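Local coordinates for protein nicotinamide-nucleotide adenylyltransferase NadR family / Ribosylnicotinamide kinase (Lactococcus lactis subsp. cremoris, PDB 6GYE) that binds nicotinamide riboside and probably both phosphorylates it to nicotinamide mononucleotide and adenylylates that product to NAD+, at residues D98-R103 / A130-R135; E106-N111 / N141-E146; Q31-K36 / A148-I153. One frame throughout, in Å; residues are numbered along the deposited sequence. Where two conformers were deposited one is given.

Overall arrangement
Along the chain, helix 28-40, after the first strand, carries residues 31-36, whose partner comes more than a hundred residues later. Helix 95-110 then supplies two segments in turn, 98-103 and 106-111. Contact 1 closes when residues 130-135, on and after helix 126-133, return to 98-103. Contact 2 closes next, as strand 142-147 comes back to 106-111; the two loops therefore cross, and the centres of the two contacts lie about 11 Å apart. Contact 3 closes last, at 148-153, and encloses both. Contacts 1 and 2 tie helix 95-110 to a neighbouring helix and to an edge strand of the five-stranded parallel sheet, while contact 3 joins helix 28-40 to the start of helix 151-162 beside a sulfate.

Contact 1: residues D98-R103 / A130-R135; sequences DEWANR and AELKKR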
loop_
_atom_site.group_PDB
_atom_site.type_symbol
_atom_site.label_atom_id
_atom_site.label_comp_id
_atom_site.label_asym_id
_atom_site.label_seq_id
_atom_site.Cartn_x
_atom_site.Cartn_y
_atom_site.Cartn_z
ATOM N N ASP A 98 22.021 3.347 27.677
ATOM C CA ASP A 98 21.594 2.565 28.831
ATOM C C ASP A 98 20.102 2.283 28.748
ATOM O O ASP A 98 19.667 1.127 28.766
ATOM C CB ASP A 98 21.920 3.315 30.117
ATOM C CG ASP A 98 23.400 3.401 30.373
ATOM O OD1 ASP A 98 24.099 2.403 30.112
ATOM O OD2 ASP A 98 23.860 4.462 30.849
ATOM N N GLU A 99 19.306 3.348 28.628
ATOM C CA GLU A 99 17.861 3.208 28.509
ATOM C C GLU A 99 17.480 2.376 27.287
ATOM O O GLU A 99 16.562 1.549 27.349
ATOM C CB GLU A 99 17.222 4.595 28.451
ATOM C CG GLU A 99 15.729 4.596 28.158
ATOM C CD GLU A 99 14.882 4.250 29.359
ATOM O OE1 GLU A 99 15.439 4.193 30.479
ATOM O OE2 GLU A 99 13.658 4.042 29.177
ATOM N N TRP A 100 18.171 2.580 26.164
ATOM C CA TRP A 100 17.889 1.782 24.975
ATOM C C TRP A 100 18.058 0.296 25.269
ATOM O O TRP A 100 17.162 -0.512 24.992
ATOM C CB TRP A 100 18.795 2.228 23.821
ATOM C CG TRP A 100 18.609 1.469 22.549
ATOM C CD1 TRP A 100 17.715 1.733 21.551
ATOM C CD2 TRP A 100 19.361 0.330 22.123
ATOM N NE1 TRP A 100 17.849 0.810 20.539
ATOM C CE2 TRP A 100 18.850 -0.065 20.869
ATOM C CE3 TRP A 100 20.409 -0.408 22.689
ATOM C CZ2 TRP A 100 19.356 -1.154 20.170
ATOM C CZ3 TRP A 100 20.907 -1.492 21.995
ATOM C CH2 TRP A 100 20.381 -1.854 20.748
ATOM N N ALA A 101 19.189 -0.077 25.873
ATOM C CA ALA A 101 19.430 -1.478 26.200
ATOM C C ALA A 101 18.417 -2.003 27.209
ATOM O O ALA A 101 17.995 -3.164 27.119
ATOM C CB ALA A 101 20.851 -1.663 26.724
ATOM N N ASN A 102 18.034 -1.173 28.189
ATOM C CA ASN A 102 17.013 -1.588 29.150
ATOM C C ASN A 102 15.760 -2.053 28.435
ATOM O O ASN A 102 15.274 -3.164 28.665
ATOM C CB ASN A 102 16.666 -0.445 30.103
ATOM C CG ASN A 102 17.733 -0.207 31.127
ATOM O OD1 ASN A 102 18.527 -1.099 31.426
ATOM N ND2 ASN A 102 17.761 0.998 31.685
ATOM N N ARG A 103 15.257 -1.226 27.519
ATOM C CA ARG A 103 14.080 -1.604 26.751
ATOM C C ARG A 103 14.337 -2.879 25.965
ATOM O O ARG A 103 13.477 -3.761 25.890
ATOM C CB ARG A 103 13.691 -0.470 25.807
ATOM C CG ARG A 103 13.481 0.863 26.494
ATOM C CD ARG A 103 12.959 1.891 25.507
ATOM N NE ARG A 103 12.868 3.218 26.109
ATOM C CZ ARG A 103 12.557 4.314 25.428
ATOM N NH1 ARG A 103 12.316 4.230 24.123
ATOM N NH2 ARG A 103 12.496 5.489 26.046
ATOM N N ALA A 130 29.396 -2.592 19.910
ATOM C CA ALA A 130 30.234 -2.224 21.050
ATOM C C ALA A 130 29.392 -1.763 22.233
ATOM O O ALA A 130 29.700 -2.102 23.383
ATOM C CB ALA A 130 31.248 -1.150 20.649
ATOM N N GLU A 131 28.346 -0.969 21.975
ATOM C CA GLU A 131 27.507 -0.477 23.065
ATOM C C GLU A 131 26.711 -1.610 23.699
ATOM O O GLU A 131 26.505 -1.633 24.919
ATOM C CB GLU A 131 26.571 0.626 22.559
ATOM C CG GLU A 131 27.285 1.881 22.052
ATOM C CD GLU A 131 28.170 2.568 23.111
ATOM O OE1 GLU A 131 29.040 3.380 22.724
ATOM O OE2 GLU A 131 28.008 2.295 24.321
ATOM N N LEU A 132 26.274 -2.569 22.890
ATOM C CA LEU A 132 25.546 -3.710 23.427
ATOM C C LEU A 132 26.448 -4.594 24.287
ATOM O O LEU A 132 26.052 -5.022 25.380
ATOM C CB LEU A 132 24.932 -4.497 22.277
ATOM C CG LEU A 132 23.763 -5.409 22.602
ATOM C CD1 LEU A 132 22.793 -4.695 23.512
ATOM C CD2 LEU A 132 23.082 -5.744 21.294
ATOM N N LYS A 133 27.669 -4.884 23.811
ATOM C CA LYS A 133 28.557 -5.787 24.543
ATOM C C LYS A 133 28.874 -5.281 25.948
ATOM O O LYS A 133 29.165 -6.087 26.840
ATOM C CB LYS A 133 29.856 -6.024 23.761
ATOM C CG LYS A 133 29.799 -7.218 22.816
ATOM C CD LYS A 133 30.735 -7.057 21.622
ATOM C CE LYS A 133 32.166 -6.877 22.045
ATOM N NZ LYS A 133 33.046 -6.621 20.872
ATOM N N LYS A 134 28.883 -3.961 26.159
ATOM C CA LYS A 134 29.127 -3.416 27.495
ATOM C C LYS A 134 27.934 -3.546 28.442
ATOM O O LYS A 134 28.100 -3.332 29.644
ATOM C CB LYS A 134 29.537 -1.945 27.403
ATOM C CG LYS A 134 30.794 -1.683 26.595
ATOM C CD LYS A 134 31.168 -0.200 26.614
ATOM C CE LYS A 134 30.004 0.656 26.133
ATOM N NZ LYS A 134 30.297 2.113 26.195
ATOM N N ARG A 135 26.744 -3.885 27.949
ATOM C CA ARG A 135 25.526 -3.764 28.744
ATOM C C ARG A 135 24.765 -5.080 28.872
ATOM O O ARG A 135 23.555 -5.064 29.112
ATOM C CB ARG A 135 24.614 -2.680 28.164
ATOM C CG ARG A 135 25.167 -1.263 28.316
ATOM C CD ARG A 135 24.364 -0.284 27.474
ATOM N NE ARG A 135 24.765 1.105 27.681
ATOM C CZ ARG A 135 25.813 1.675 27.091
ATOM N NH1 ARG A 135 26.585 0.976 26.271
ATOM N NH2 ARG A 135 26.090 2.947 27.318
#
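Asp-98 and Arg-135 form the polar bridge of this contact, with Arg-135 NE donating to Asp-98 OD1 at 2.8 Å. The bond is somewhat bent, 145° at the hydrogen; NE meets the oxygen from above the carboxylate plane, and the carboxylate and guanidinium planes stand 44° apart. The arginine chain runs extended from CG to NE (chi2 168°), which lays its CD 3.8 Å from Ala-101 CB and brings NE to the aspartate. A separate apolar touch is made where Leu-132 CD1 meets the indole of Trp-100 at its edge, 4.0 Å from CZ3. One shell out, Arg-135 is held from its own side: NH1 donates both to the backbone oxygen Glu-131 O and, at 2.8 Å, to Glu-131 OE2. The same OE2 also accepts from Lys-134 NZ, so this carboxylate oxygen is shared by two cationic side chains, which probably helps keep it ionised. Trp-97 touches both Glu-131 and Arg-135 and packs edge-to-face with Trp-100, whose NE1 is bonded to Glu-87. A four-residue salt-bridge network and a small apolar seam thus join helix 95-110 to helix 126-133 and the turn that follows it, successive crossovers of the Rossmann-like nucleotidyltransferase fold.

Contact 2: residues E106-N111 / N141-E146; sequences ELIHHN and NQYAVE
Ile-108 reaches out from helix 95-110 to the phenol of Tyr-143, its CD1 approaching CE1 of that ring to 4.4 Å. With CD1 anti to CA (chi2 -178°), the isoleucine is stretched outward to the strand. Phe-121 of the adjacent strand also touches both side chains, and Phe-105 meets the tyrosine ring edge-to-face. One residue on, His-109 brings NE2 to 4.1 Å from Tyr-143 OH, the two side chains crossing at about a right angle. That gap is too long for a bond; instead Asp-139 OD2 is hydrogen-bonded to both groups and spans them. The pairing sets a crossover helix against edge strand 142-147 of the parallel, Rossmann-like sheet, close to where the strand begins. On the strand side, Asn-141 ND2 donates almost straight to Tyr-143 OH, 3.0 Å away and 177° at the hydrogen, with the hydroxyl in the amide plane. The phenol oxygen is thereby gripped by Asn-141 as well as Asp-139, while Asn-141 OD1 is occupied by Leu-117 N. At the end of the helix, Asn-111 turns its side chain back, and its ND2 joins its own backbone N in donating to Leu-107 O, the hydrogen bond from Asn-111 ND2 to Leu-107 O measuring 2.9 Å.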
loop_
_atom_site.group_PDB
_atom_site.type_symbol
_atom_site.label_atom_id
_atom_site.label_comp_id
_atom_site.label_asym_id
_atom_site.label_seq_id
_atom_site.Cartn_x
_atom_site.Cartn_y
_atom_site.Cartn_z
ATOM N N GLU A 106 14.363 -5.874 28.303
ATOM C CA GLU A 106 12.995 -6.090 28.743
ATOM C C GLU A 106 12.195 -6.824 27.670
ATOM O O GLU A 106 11.448 -7.759 27.977
ATOM C CB GLU A 106 12.359 -4.755 29.108
ATOM C CG GLU A 106 10.955 -4.867 29.647
ATOM C CD GLU A 106 10.576 -3.645 30.446
ATOM O OE1 GLU A 106 9.964 -3.802 31.525
ATOM O OE2 GLU A 106 10.927 -2.528 30.011
ATOM N N LEU A 107 12.379 -6.444 26.400
ATOM C CA LEU A 107 11.711 -7.132 25.297
ATOM C C LEU A 107 12.064 -8.610 25.273
ATOM O O LEU A 107 11.193 -9.465 25.092
ATOM C CB LEU A 107 12.113 -6.503 23.968
ATOM C CG LEU A 107 11.266 -5.454 23.265
ATOM C CD1 LEU A 107 11.726 -5.349 21.812
ATOM C CD2 LEU A 107 9.820 -5.800 23.346
ATOM N N ILE A 108 13.349 -8.927 25.425
ATOM C CA ILE A 108 13.789 -10.321 25.438
ATOM C C ILE A 108 13.149 -11.071 26.601
ATOM O O ILE A 108 12.674 -12.204 26.454
ATOM C CB ILE A 108 15.323 -10.387 25.514
ATOM C CG1 ILE A 108 15.942 -9.781 24.261
ATOM C CG2 ILE A 108 15.785 -11.827 25.727
ATOM C CD1 ILE A 108 17.440 -9.860 24.239
ATOM N N HIS A 109 13.161 -10.461 27.785
ATOM C CA HIS A 109 12.583 -11.116 28.953
ATOM C C HIS A 109 11.096 -11.397 28.743
ATOM O O HIS A 109 10.617 -12.506 29.002
ATOM C CB HIS A 109 12.815 -10.260 30.197
ATOM C CG HIS A 109 14.261 -10.094 30.555
ATOM N ND1 HIS A 109 14.720 -9.057 31.340
ATOM C CD2 HIS A 109 15.355 -10.828 30.229
ATOM C CE1 HIS A 109 16.031 -9.162 31.486
ATOM N NE2 HIS A 109 16.441 -10.226 30.819
ATOM N N HIS A 110 10.353 -10.403 28.253
ATOM C CA HIS A 110 8.906 -10.545 28.133
ATOM C C HIS A 110 8.529 -11.610 27.110
ATOM O O HIS A 110 7.568 -12.360 27.313
ATOM C CB HIS A 110 8.285 -9.199 27.752
ATOM C CG HIS A 110 6.788 -9.194 27.779
ATOM N ND1 HIS A 110 6.059 -9.569 28.891
ATOM C CD2 HIS A 110 5.880 -8.872 26.827
ATOM C CE1 HIS A 110 4.769 -9.467 28.623
ATOM N NE2 HIS A 110 4.634 -9.046 27.378
ATOM N N ASN A 111 9.281 -11.714 26.021
ATOM C CA ASN A 111 8.893 -12.536 24.884
ATOM C C ASN A 111 9.578 -13.895 24.866
ATOM O O ASN A 111 9.525 -14.593 23.849
ATOM C CB ASN A 111 9.176 -11.789 23.575
ATOM C CG ASN A 111 8.228 -10.629 23.359
ATOM O OD1 ASN A 111 7.144 -10.796 22.791
ATOM N ND2 ASN A 111 8.609 -9.450 23.847
ATOM N N ASN A 141 21.287 -15.398 31.570
ATOM C CA ASN A 141 21.492 -15.718 30.160
ATOM C C ASN A 141 22.945 -15.543 29.732
ATOM O O ASN A 141 23.708 -14.766 30.310
ATOM C CB ASN A 141 20.621 -14.843 29.262
ATOM C CG ASN A 141 19.163 -15.166 29.372
ATOM O OD1 ASN A 141 18.779 -16.298 29.680
ATOM N ND2 ASN A 141 18.331 -14.170 29.123
ATOM N N GLN A 142 23.300 -16.265 28.673
ATOM C CA GLN A 142 24.562 -16.111 27.971
ATOM C C GLN A 142 24.312 -15.303 26.700
ATOM O O GLN A 142 23.431 -15.643 25.902
ATOM C CB GLN A 142 25.157 -17.477 27.628
ATOM C CG GLN A 142 26.592 -17.429 27.106
ATOM C CD GLN A 142 27.034 -18.738 26.460
ATOM O OE1 GLN A 142 26.274 -19.372 25.718
ATOM N NE2 GLN A 142 28.254 -19.167 26.770
ATOM N N TYR A 143 25.060 -14.217 26.538
ATOM C CA TYR A 143 24.882 -13.281 25.441
ATOM C C TYR A 143 26.104 -13.216 24.551
ATOM O O TYR A 143 27.241 -13.239 25.030
ATOM C CB TYR A 143 24.588 -11.880 25.951
ATOM C CG TYR A 143 23.240 -11.773 26.589
ATOM C CD1 TYR A 143 22.092 -11.735 25.798
ATOM C CD2 TYR A 143 23.100 -11.719 27.973
ATOM C CE1 TYR A 143 20.838 -11.639 26.362
ATOM C CE2 TYR A 143 21.841 -11.619 28.555
ATOM C CZ TYR A 143 20.713 -11.583 27.735
ATOM O OH TYR A 143 19.453 -11.492 28.273
ATOM N N ALA A 144 25.850 -13.114 23.252
ATOM C CA ALA A 144 26.886 -12.882 22.269
ATOM C C ALA A 144 26.325 -11.919 21.234
ATOM O O ALA A 144 25.127 -11.922 20.943
ATOM C CB ALA A 144 27.360 -14.189 21.605
ATOM N N VAL A 145 27.201 -11.093 20.684
ATOM C CA VAL A 145 26.857 -10.163 19.624
ATOM C C VAL A 145 27.639 -10.602 18.403
ATOM O O VAL A 145 28.841 -10.867 18.497
ATOM C CB VAL A 145 27.175 -8.707 20.006
ATOM C CG1 VAL A 145 27.104 -7.815 18.791
ATOM C CG2 VAL A 145 26.202 -8.227 21.050
ATOM N N GLU A 146 26.955 -10.711 17.284
ATOM C CA GLU A 146 27.533 -11.159 16.030
ATOM C C GLU A 146 27.285 -10.096 14.972
ATOM O O GLU A 146 26.139 -9.706 14.733
ATOM C CB GLU A 146 26.879 -12.493 15.630
ATOM C CG GLU A 146 27.205 -13.052 14.267
ATOM C CD GLU A 146 26.738 -14.505 14.107
ATOM O OE1 GLU A 146 26.669 -15.230 15.134
ATOM O OE2 GLU A 146 26.451 -14.921 12.952
#

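Contact 3: residues Q31-K36 / A148-I153; sequences QQQIYK and ADRHDI. With SO4 (sulfate ion), chain E.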
loop_
_atom_site.group_PDB
_atom_site.type_symbol
_atom_site.label_atom_id
_atom_site.label_comp_id
_atom_site.label_asym_id
_atom_site.label_seq_id
_atom_site.Cartn_x
_atom_site.Cartn_y
_atom_site.Cartn_z
ATOM N N GLN A 31 14.289 -11.527 4.484
ATOM C CA GLN A 31 13.644 -12.812 4.711
ATOM C C GLN A 31 14.640 -13.951 4.596
ATOM O O GLN A 31 14.570 -14.915 5.363
ATOM C CB GLN A 31 12.470 -12.972 3.749
ATOM C CG GLN A 31 11.369 -11.994 4.094
ATOM C CD GLN A 31 10.373 -11.735 2.970
ATOM O OE1 GLN A 31 9.594 -10.788 3.041
ATOM N NE2 GLN A 31 10.405 -12.561 1.925
ATOM N N GLN A 32 15.572 -13.858 3.645
ATOM C CA GLN A 32 16.592 -14.892 3.523
ATOM C C GLN A 32 17.469 -14.942 4.763
ATOM O O GLN A 32 17.845 -16.028 5.214
ATOM C CB GLN A 32 17.421 -14.670 2.256
ATOM C CG GLN A 32 16.642 -15.106 1.020
ATOM C CD GLN A 32 16.801 -14.164 -0.162
ATOM O OE1 GLN A 32 17.854 -13.566 -0.359
ATOM N NE2 GLN A 32 15.724 -13.984 -0.925
ATOM N N GLN A 33 17.796 -13.781 5.338
ATOM C CA GLN A 33 18.608 -13.789 6.552
ATOM C C GLN A 33 17.825 -14.355 7.723
ATOM O O GLN A 33 18.368 -15.134 8.517
ATOM C CB GLN A 33 19.116 -12.385 6.888
ATOM C CG GLN A 33 20.232 -11.907 5.968
ATOM C CD GLN A 33 20.982 -10.715 6.532
ATOM O OE1 GLN A 33 20.449 -9.951 7.339
ATOM N NE2 GLN A 33 22.228 -10.548 6.103
ATOM N N ILE A 34 16.542 -13.994 7.826
ATOM C CA ILE A 34 15.735 -14.425 8.963
ATOM C C ILE A 34 15.579 -15.939 8.959
ATOM O O ILE A 34 15.749 -16.596 9.996
ATOM C CB ILE A 34 14.374 -13.705 8.951
ATOM C CG1 ILE A 34 14.574 -12.238 9.353
ATOM C CG2 ILE A 34 13.341 -14.425 9.859
ATOM C CD1 ILE A 34 13.436 -11.326 8.939
ATOM N N TYR A 35 15.296 -16.523 7.789
ATOM C CA TYR A 35 15.137 -17.973 7.746
ATOM C C TYR A 35 16.451 -18.712 7.985
ATOM O O TYR A 35 16.428 -19.818 8.536
ATOM C CB TYR A 35 14.486 -18.390 6.420
ATOM C CG TYR A 35 13.019 -17.989 6.406
ATOM C CD1 TYR A 35 12.195 -18.292 7.494
ATOM C CD2 TYR A 35 12.470 -17.278 5.348
ATOM C CE1 TYR A 35 10.858 -17.922 7.514
ATOM C CE2 TYR A 35 11.143 -16.898 5.366
ATOM C CZ TYR A 35 10.342 -17.228 6.450
ATOM O OH TYR A 35 9.035 -16.847 6.464
ATOM N N LYS A 36 17.604 -18.130 7.606
ATOM C CA LYS A 36 18.876 -18.737 8.000
ATOM C C LYS A 36 19.046 -18.668 9.502
ATOM O O LYS A 36 19.436 -19.655 10.139
ATOM C CB LYS A 36 20.066 -18.067 7.305
ATOM C CG LYS A 36 20.168 -18.387 5.827
ATOM C CD LYS A 36 21.475 -17.906 5.210
ATOM C CE LYS A 36 21.467 -18.162 3.721
ATOM N NZ LYS A 36 22.763 -17.875 3.117
ATOM N N ALA A 148 26.781 -8.800 11.389
ATOM C CA ALA A 148 26.334 -9.251 10.084
ATOM C C ALA A 148 26.450 -8.086 9.119
ATOM O O ALA A 148 26.185 -6.939 9.483
ATOM C CB ALA A 148 24.892 -9.757 10.134
ATOM N N ASP A 149 26.815 -8.377 7.885
ATOM C CA ASP A 149 26.917 -7.326 6.889
ATOM C C ASP A 149 25.513 -7.000 6.388
ATOM O O ASP A 149 24.802 -7.881 5.893
ATOM C CB ASP A 149 27.830 -7.774 5.758
ATOM C CG ASP A 149 28.247 -6.642 4.871
ATOM O OD1 ASP A 149 27.578 -5.587 4.936
ATOM O OD2 ASP A 149 29.261 -6.794 4.140
ATOM N N ARG A 150 25.088 -5.756 6.581
ATOM C CA ARG A 150 23.753 -5.328 6.200
ATOM C C ARG A 150 23.766 -4.417 4.990
ATOM O O ARG A 150 22.698 -3.985 4.545
ATOM C CB ARG A 150 23.054 -4.610 7.365
ATOM C CG ARG A 150 22.655 -5.495 8.535
ATOM C CD ARG A 150 21.489 -6.408 8.200
ATOM N NE ARG A 150 20.168 -5.766 8.260
ATOM C CZ ARG A 150 19.286 -5.959 9.247
ATOM N NH1 ARG A 150 18.087 -5.363 9.225
ATOM N NH2 ARG A 150 19.604 -6.752 10.267
ATOM N N HIS A 151 24.937 -4.143 4.422
ATOM C CA HIS A 151 25.014 -3.163 3.347
ATOM C C HIS A 151 24.053 -3.476 2.195
ATOM O O HIS A 151 23.318 -2.594 1.738
ATOM C CB HIS A 151 26.442 -3.056 2.828
ATOM C CG HIS A 151 26.561 -2.178 1.624
ATOM N ND1 HIS A 151 26.451 -2.664 0.340
ATOM C CD2 HIS A 151 26.746 -0.840 1.508
ATOM C CE1 HIS A 151 26.583 -1.666 -0.519
ATOM N NE2 HIS A 151 26.766 -0.549 0.165
ATOM N N ASP A 152 24.048 -4.724 1.720
ATOM C CA ASP A 152 23.179 -5.076 0.599
ATOM C C ASP A 152 21.705 -4.969 0.979
ATOM O O ASP A 152 20.875 -4.567 0.158
ATOM C CB ASP A 152 23.503 -6.483 0.092
ATOM C CG ASP A 152 24.818 -6.538 -0.672
ATOM O OD1 ASP A 152 25.579 -5.546 -0.624
ATOM O OD2 ASP A 152 25.091 -7.569 -1.324
ATOM N N ILE A 153 21.362 -5.308 2.217
ATOM C CA ILE A 153 19.976 -5.207 2.645
ATOM C C ILE A 153 19.526 -3.750 2.685
ATOM O O ILE A 153 18.441 -3.408 2.190
ATOM C CB ILE A 153 19.796 -5.934 3.986
ATOM C CG1 ILE A 153 20.002 -7.422 3.711
ATOM C CG2 ILE A 153 18.400 -5.661 4.612
ATOM C CD1 ILE A 153 19.740 -8.260 4.877
HETATM S S SO4 E . 16.349 -1.888 7.415
HETATM O O1 SO4 E . 16.961 -3.177 7.113
HETATM O O2 SO4 E . 15.090 -1.720 6.680
HETATM O O3 SO4 E . 16.137 -1.885 8.858
HETATM O O4 SO4 E . 17.217 -0.777 7.028
#
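The amide of Gln-33 and the guanidinium of Arg-150 stand almost perpendicular, 87° apart; the amide oxygen lies obliquely to the guanidinium, and Gln-33 OE1 comes nearest to the arginine at its methylene, 3.8 Å from Arg-150 CD, with no hydrogen bond between the two groups. At the edge of the guanidinium and in its plane sits O1 of a sulfate ion, which accepts from Arg-150 NH1 at 3.2 Å and 166°. This lies by the HxGH signature of the nucleotidyltransferase family, of which His-27 and His-30 are the two histidines, and the ion, probably from the crystallisation liquor, may mark where a nucleotide phosphate binds. It is further held by Thr-22 N, Phe-23 N and His-30 NE2. Bends at chi2 (-72°) and chi3 fold the arginine round to this position, and its NH1 also bonds to Phe-20 O. Over the amide of Gln-33 comes the methyl CD1 of Ile-153, 3.2 Å from Gln-33 CD, a tight approach to be read with caution. Gln-33 OE1 has its polar partner in the hydroxyl of Tyr-19, a residue whose side chain also touches Arg-150 and Ile-153. Replacing Gln-33 by an alanine would probably leave the Tyr-19 hydroxyl without this partner and open a gap against Ile-153 CD1. The other branch of Ile-153 faces the anion, CG2 being 3.8 Å from sulfate O1, and Ile-153 O is hydrogen-bonded to His-27 NE2. Ahead of helix 151-162, Asp-149 OD1 accepts a capping bond from His-151 N at 3.1 Å.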